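Local atomic coordinates of endoglucanase (PDB entry 1WC2), a protein that hydrolyses internal beta-1,4-glucosidic linkages of soluble cellulose derivatives such as carboxymethylcellulose, and also has expansin activity. Residues Q54-S59 with G116-G121; D111-G116 with E128-L133. One frame throughout, in Å; residues are numbered along the deposited sequence. Where two conformers were deposited one is given.

Interaction 1 (Q54-S59 with G116-G121)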
loop_
_atom_site.group_PDB
_atom_site.type_symbol
_atom_site.label_atom_id
_atom_site.label_comp_id
_atom_site.label_asym_id
_atom_site.label_seq_id
_atom_site.Cartn_x
_atom_site.Cartn_y
_atom_site.Cartn_z
ATOM N N GLN A 54 3.119 5.309 7.988
ATOM C CA GLN A 54 3.948 4.955 9.146
ATOM C C GLN A 54 3.228 4.191 10.251
ATOM O O GLN A 54 3.712 3.144 10.685
ATOM C CB GLN A 54 4.596 6.218 9.741
ATOM C CG GLN A 54 5.337 5.977 11.088
ATOM C CD GLN A 54 6.621 5.146 10.951
ATOM O OE1 GLN A 54 7.647 5.664 10.488
ATOM N NE2 GLN A 54 6.577 3.874 11.360
ATOM N N MET A 55 2.128 4.715 10.766
ATOM C CA MET A 55 1.533 4.067 11.940
ATOM C C MET A 55 0.945 2.685 11.623
ATOM O O MET A 55 0.888 1.821 12.506
ATOM C CB MET A 55 0.467 4.961 12.573
ATOM C CG MET A 55 1.027 6.024 13.484
ATOM S SD MET A 55 1.745 5.289 14.968
ATOM C CE MET A 55 0.585 4.568 15.674
ATOM N N TYR A 56 0.544 2.452 10.371
ATOM C CA TYR A 56 0.171 1.101 9.945
ATOM C C TYR A 56 1.384 0.193 9.718
ATOM O O TYR A 56 1.382 -0.986 10.110
ATOM C CB TYR A 56 -0.740 1.104 8.694
ATOM C CG TYR A 56 -1.397 -0.261 8.535
ATOM C CD1 TYR A 56 -2.513 -0.603 9.303
ATOM C CD2 TYR A 56 -0.859 -1.252 7.708
ATOM C CE1 TYR A 56 -3.082 -1.864 9.245
ATOM C CE2 TYR A 56 -1.434 -2.530 7.637
ATOM C CZ TYR A 56 -2.549 -2.821 8.414
ATOM O OH TYR A 56 -3.132 -4.079 8.391
ATOM N N PHE A 57 2.433 0.725 9.110
ATOM C CA PHE A 57 3.683 -0.020 8.962
ATOM C C PHE A 57 4.147 -0.582 10.317
ATOM O O PHE A 57 4.505 -1.767 10.445
ATOM C CB PHE A 57 4.746 0.905 8.339
ATOM C CG PHE A 57 6.101 0.255 8.145
ATOM C CD1 PHE A 57 6.362 -0.524 7.029
ATOM C CD2 PHE A 57 7.100 0.415 9.091
ATOM C CE1 PHE A 57 7.616 -1.122 6.866
ATOM C CE2 PHE A 57 8.348 -0.179 8.927
ATOM C CZ PHE A 57 8.606 -0.947 7.827
ATOM N N ASP A 58 4.135 0.287 11.319
ATOM C CA ASP A 58 4.520 -0.069 12.680
ATOM C C ASP A 58 4.013 0.989 13.664
ATOM O O ASP A 58 4.424 2.154 13.601
ATOM C CB ASP A 58 6.039 -0.175 12.832
ATOM C CG ASP A 58 6.409 -0.873 14.107
ATOM O OD1 ASP A 58 6.683 -0.163 15.114
ATOM O OD2 ASP A 58 6.384 -2.124 14.162
ATOM N N SER A 59 3.150 0.583 14.590
ATOM C CA SER A 59 2.534 1.519 15.533
ATOM C C SER A 59 3.536 2.070 16.551
ATOM O O SER A 59 3.288 3.123 17.147
ATOM C CB SER A 59 1.365 0.855 16.263
ATOM O OG SER A 59 1.841 -0.134 17.132
ATOM N N GLY A 116 -2.149 9.668 13.030
ATOM C CA GLY A 116 -1.556 9.668 14.359
ATOM C C GLY A 116 -1.569 8.344 15.102
ATOM O O GLY A 116 -0.872 8.189 16.112
ATOM N N SER A 117 -2.350 7.388 14.612
ATOM C CA SER A 117 -2.519 6.080 15.248
ATOM C C SER A 117 -2.679 5.017 14.164
ATOM O O SER A 117 -2.951 5.339 13.000
ATOM C CB SER A 117 -3.733 6.114 16.185
ATOM O OG SER A 117 -4.889 6.537 15.481
ATOM N N GLN A 118 -2.508 3.753 14.540
ATOM C CA GLN A 118 -2.569 2.653 13.570
ATOM C C GLN A 118 -3.954 2.499 12.966
ATOM O O GLN A 118 -4.081 2.248 11.759
ATOM C CB GLN A 118 -2.112 1.330 14.191
ATOM C CG GLN A 118 -2.094 0.175 13.172
ATOM C CD GLN A 118 -1.211 -0.993 13.570
ATOM O OE1 GLN A 118 -1.693 -1.987 14.127
ATOM N NE2 GLN A 118 0.079 -0.885 13.293
ATOM N N TYR A 119 -4.977 2.652 13.808
ATOM C CA TYR A 119 -6.380 2.678 13.386
ATOM C C TYR A 119 -7.026 3.948 13.946
ATOM O O TYR A 119 -6.578 4.502 14.932
ATOM C CB TYR A 119 -7.154 1.424 13.874
ATOM C CG TYR A 119 -6.516 0.112 13.474
ATOM C CD1 TYR A 119 -5.643 -0.543 14.322
ATOM C CD2 TYR A 119 -6.759 -0.460 12.230
ATOM C CE1 TYR A 119 -5.022 -1.732 13.958
ATOM C CE2 TYR A 119 -6.145 -1.650 11.854
ATOM C CZ TYR A 119 -5.276 -2.276 12.726
ATOM O OH TYR A 119 -4.659 -3.456 12.356
ATOM N N GLY A 120 -8.111 4.392 13.318
ATOM C CA GLY A 120 -8.939 5.461 13.846
ATOM C C GLY A 120 -8.439 6.872 13.594
ATOM O O GLY A 120 -9.132 7.825 13.939
ATOM N N GLY A 121 -7.231 7.012 13.047
ATOM C CA GLY A 121 -6.688 8.310 12.680
ATOM C C GLY A 121 -7.047 8.728 11.268
ATOM O O GLY A 121 -7.896 8.117 10.632
HETATM O O HOH W 1 -5.126 -4.807 10.089
#
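Directly after strand 49-53 of the double-psi beta-barrel of this family 45 endoglucanase, the short helix 54-57 is flanked by a piece of the long loop ahead of strand 129-134, and Met-55, Tyr-56 and Gln-118 do most of the touching. Gln-118 lays its amide against the C-terminal end of the helix: NE2 gives a hydrogen bond to Met-55 O at 2.9 Å, with an N-H...O angle of 161° and the donor in the carbonyl plane. The extended chain of Gln-118, with CG anti to the backbone N (chi1 -177°), carries the amide across to that carbonyl. Gln-67 OE1 takes a second hydrogen bond from NE2. The Met-55 chain, bent at chi2 and chi3, starts against the loop backbone, CB lying 3.5 Å from Ser-117 O. Ser-59 CB borders the same amide, 3.7 Å from Gln-118 NE2. Tyr-56 passes Gln-118 CG with CD1 at 4.0 Å, and its ring also stacks on His-68. The two tyrosines come together at Tyr-56 CE1 and Tyr-119 CE2, 4.0 Å apart. Tyr-56 OH is hydrogen-bonded to Gln-71 OE1, and one water, in plane at the edge of both rings, donates to Tyr-56 OH and lies 2.7 Å from Tyr-119 OH.

Interaction 2 (D111-G116 with E128-L133); sequences DWCNQG and ELHLDL
With chi1 of -177°, His-130 sets its CG anti to the backbone N and lifts its imidazole from strand 129-134 of the double-psi beta-barrel toward the loop, where the backbone of Trp-112 holds CB over the ring and chi1 of -61° turns CG to start the indole past the CE1 side. The result is a CH-pi contact: Trp-112 CB sits 3.7 Å from the centroid of the His-130 ring, almost exactly on the ring normal. The indole lies obliquely, its five-membered ring at 39° to the imidazole, and the closest approach of the two side chains is Trp-112 CE3 to His-130 CE1 at 3.4 Å. The backbone closes in too, Trp-112 O lying 3.1 Å from His-130 CB. From another direction comes Cys-113, tied to Cys-103 by a disulfide; its SG approaches His-130 CD2 at 3.6 Å. Gln-115 lies against Glu-128, CG resting 3.5 Å from Glu-128 O, while its NE2 bonds to Tyr-127 O and only weakly to Trp-112 O. An alanine in place of Trp-112 would keep the CB contact but would probably leave the CE1 side of His-130 without its indole neighbour and open a gap there. Both imidazole nitrogens have hydrogen-bond partners: ND1 pairs with Ser-18 OG, and NE2 donates in the ring plane to the carboxylate of Asp-132, the proton donor by similarity, reaching Asp-132 OD1 at 3.0 Å.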
loop_
_atom_site.group_PDB
_atom_site.type_symbol
_atom_site.label_atom_id
_atom_site.label_comp_id
_atom_site.label_asym_id
_atom_site.label_seq_id
_atom_site.Cartn_x
_atom_site.Cartn_y
_atom_site.Cartn_z
ATOM N N ASP A 111 0.879 15.034 3.708
ATOM C CA ASP A 111 -0.566 15.129 3.528
ATOM C C ASP A 111 -1.262 13.755 3.528
ATOM O O ASP A 111 -2.479 13.698 3.692
ATOM C CB ASP A 111 -0.902 15.854 2.218
ATOM C CG ASP A 111 -0.178 17.201 2.056
ATOM O OD1 ASP A 111 -0.032 17.950 3.041
ATOM O OD2 ASP A 111 0.249 17.551 0.943
ATOM N N TRP A 112 -0.488 12.684 3.323
ATOM C CA TRP A 112 -1.014 11.347 3.044
ATOM C C TRP A 112 -0.710 10.281 4.109
ATOM O O TRP A 112 -1.509 9.360 4.302
ATOM C CB TRP A 112 -0.477 10.833 1.702
ATOM C CG TRP A 112 -0.854 11.687 0.521
ATOM C CD1 TRP A 112 -0.055 12.592 -0.110
ATOM C CD2 TRP A 112 -2.111 11.708 -0.183
ATOM N NE1 TRP A 112 -0.735 13.176 -1.154
ATOM C CE2 TRP A 112 -1.994 12.643 -1.232
ATOM C CE3 TRP A 112 -3.322 11.016 -0.040
ATOM C CZ2 TRP A 112 -3.049 12.921 -2.123
ATOM C CZ3 TRP A 112 -4.357 11.283 -0.925
ATOM C CH2 TRP A 112 -4.216 12.236 -1.953
ATOM N N CYS A 113 0.448 10.365 4.766
ATOM C CA CYS A 113 0.952 9.291 5.639
ATOM C C CYS A 113 1.081 9.736 7.091
ATOM O O CYS A 113 1.790 9.111 7.891
ATOM C CB CYS A 113 2.277 8.758 5.090
ATOM S SG CYS A 113 1.985 7.946 3.494
ATOM N N ASN A 114 0.321 10.772 7.431
ATOM C CA ASN A 114 0.398 11.467 8.718
ATOM C C ASN A 114 -0.663 11.046 9.750
ATOM O O ASN A 114 -0.908 11.775 10.709
ATOM C CB ASN A 114 0.334 12.994 8.484
ATOM C CG ASN A 114 -1.004 13.446 7.912
ATOM O OD1 ASN A 114 -1.499 12.884 6.912
ATOM N ND2 ASN A 114 -1.596 14.470 8.528
ATOM N N GLN A 115 -1.273 9.873 9.593
ATOM C CA GLN A 115 -2.199 9.367 10.613
ATOM C C GLN A 115 -1.475 9.280 11.954
ATOM O O GLN A 115 -0.353 8.813 12.021
ATOM C CB GLN A 115 -2.710 7.974 10.245
ATOM C CG GLN A 115 -3.530 7.870 8.951
ATOM C CD GLN A 115 -2.713 7.782 7.654
ATOM O OE1 GLN A 115 -1.469 7.829 7.669
ATOM N NE2 GLN A 115 -3.421 7.642 6.527
ATOM N N GLY A 116 -2.149 9.668 13.030
ATOM C CA GLY A 116 -1.556 9.668 14.359
ATOM C C GLY A 116 -1.569 8.344 15.102
ATOM O O GLY A 116 -0.872 8.189 16.112
ATOM N N GLU A 128 -7.906 6.573 7.225
ATOM C CA GLU A 128 -7.152 5.961 8.334
ATOM C C GLU A 128 -5.950 5.134 7.868
ATOM O O GLU A 128 -5.123 4.798 8.711
ATOM C CB GLU A 128 -8.043 5.176 9.336
ATOM C CG GLU A 128 -8.643 3.881 8.839
ATOM C CD GLU A 128 -9.443 3.136 9.922
ATOM O OE1 GLU A 128 -9.276 3.383 11.136
ATOM O OE2 GLU A 128 -10.288 2.291 9.581
ATOM N N LEU A 129 -5.866 4.809 6.567
ATOM C CA LEU A 129 -4.731 4.086 5.976
ATOM C C LEU A 129 -4.411 4.722 4.621
ATOM O O LEU A 129 -5.325 5.125 3.891
ATOM C CB LEU A 129 -5.083 2.597 5.778
ATOM C CG LEU A 129 -4.035 1.724 5.072
ATOM C CD1 LEU A 129 -2.733 1.654 5.864
ATOM C CD2 LEU A 129 -4.595 0.321 4.832
ATOM N N HIS A 130 -3.114 4.799 4.301
ATOM C CA HIS A 130 -2.654 5.187 2.975
ATOM C C HIS A 130 -1.610 4.194 2.477
ATOM O O HIS A 130 -0.724 3.807 3.239
ATOM C CB HIS A 130 -2.057 6.602 2.972
ATOM C CG HIS A 130 -1.647 7.075 1.624
ATOM N ND1 HIS A 130 -2.546 7.656 0.754
ATOM C CD2 HIS A 130 -0.463 6.991 0.966
ATOM C CE1 HIS A 130 -1.922 7.923 -0.382
ATOM N NE2 HIS A 130 -0.659 7.536 -0.279
ATOM N N LEU A 131 -1.716 3.798 1.204
ATOM C CA LEU A 131 -0.698 2.959 0.568
ATOM C C LEU A 131 -0.126 3.664 -0.662
ATOM O O LEU A 131 -0.873 4.102 -1.540
ATOM C CB LEU A 131 -1.280 1.610 0.141
ATOM C CG LEU A 131 -1.783 0.678 1.251
ATOM C CD1 LEU A 131 -2.234 -0.630 0.620
ATOM C CD2 LEU A 131 -0.746 0.387 2.332
ATOM N N ASP A 132 1.197 3.782 -0.716
ATOM C CA ASP A 132 1.883 4.154 -1.947
ATOM C C ASP A 132 2.067 2.850 -2.727
ATOM O O ASP A 132 2.576 1.869 -2.185
ATOM C CB ASP A 132 3.249 4.832 -1.705
ATOM C CG ASP A 132 3.158 6.308 -1.275
ATOM O OD1 ASP A 132 2.080 6.927 -1.307
ATOM O OD2 ASP A 132 4.182 6.912 -0.879
ATOM N N LEU A 133 1.602 2.824 -3.972
ATOM C CA LEU A 133 1.621 1.618 -4.794
ATOM C C LEU A 133 2.742 1.689 -5.828
ATOM O O LEU A 133 2.790 2.613 -6.638
ATOM C CB LEU A 133 0.276 1.450 -5.525
ATOM C CG LEU A 133 -1.001 1.564 -4.670
ATOM C CD1 LEU A 133 -2.251 1.417 -5.535
ATOM C CD2 LEU A 133 -0.985 0.552 -3.555
#

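Interactions 1 and 2 use consecutive pieces of the loop between strands 102-103 and 129-134, meeting at Gly-116, with their centres about 9 Å apart. Residues 111-116 pack against strand 129-134, and the chain then runs on to meet helix 54-57. The two contacts also touch directly: Gly-120 N is 2.7 Å from Glu-128 OE1, a probable hydrogen bond, Met-55 CG packs 3.4 Å from Gln-115 O, and Tyr-56 CB lies 3.5 Å from Leu-129 CD1. They stand differently to the active site. Interaction 2 contains Asp-132, the probable proton donor, whereas in interaction 1 the Tyr-56 side chain is about 12 Å from that of Asp-132.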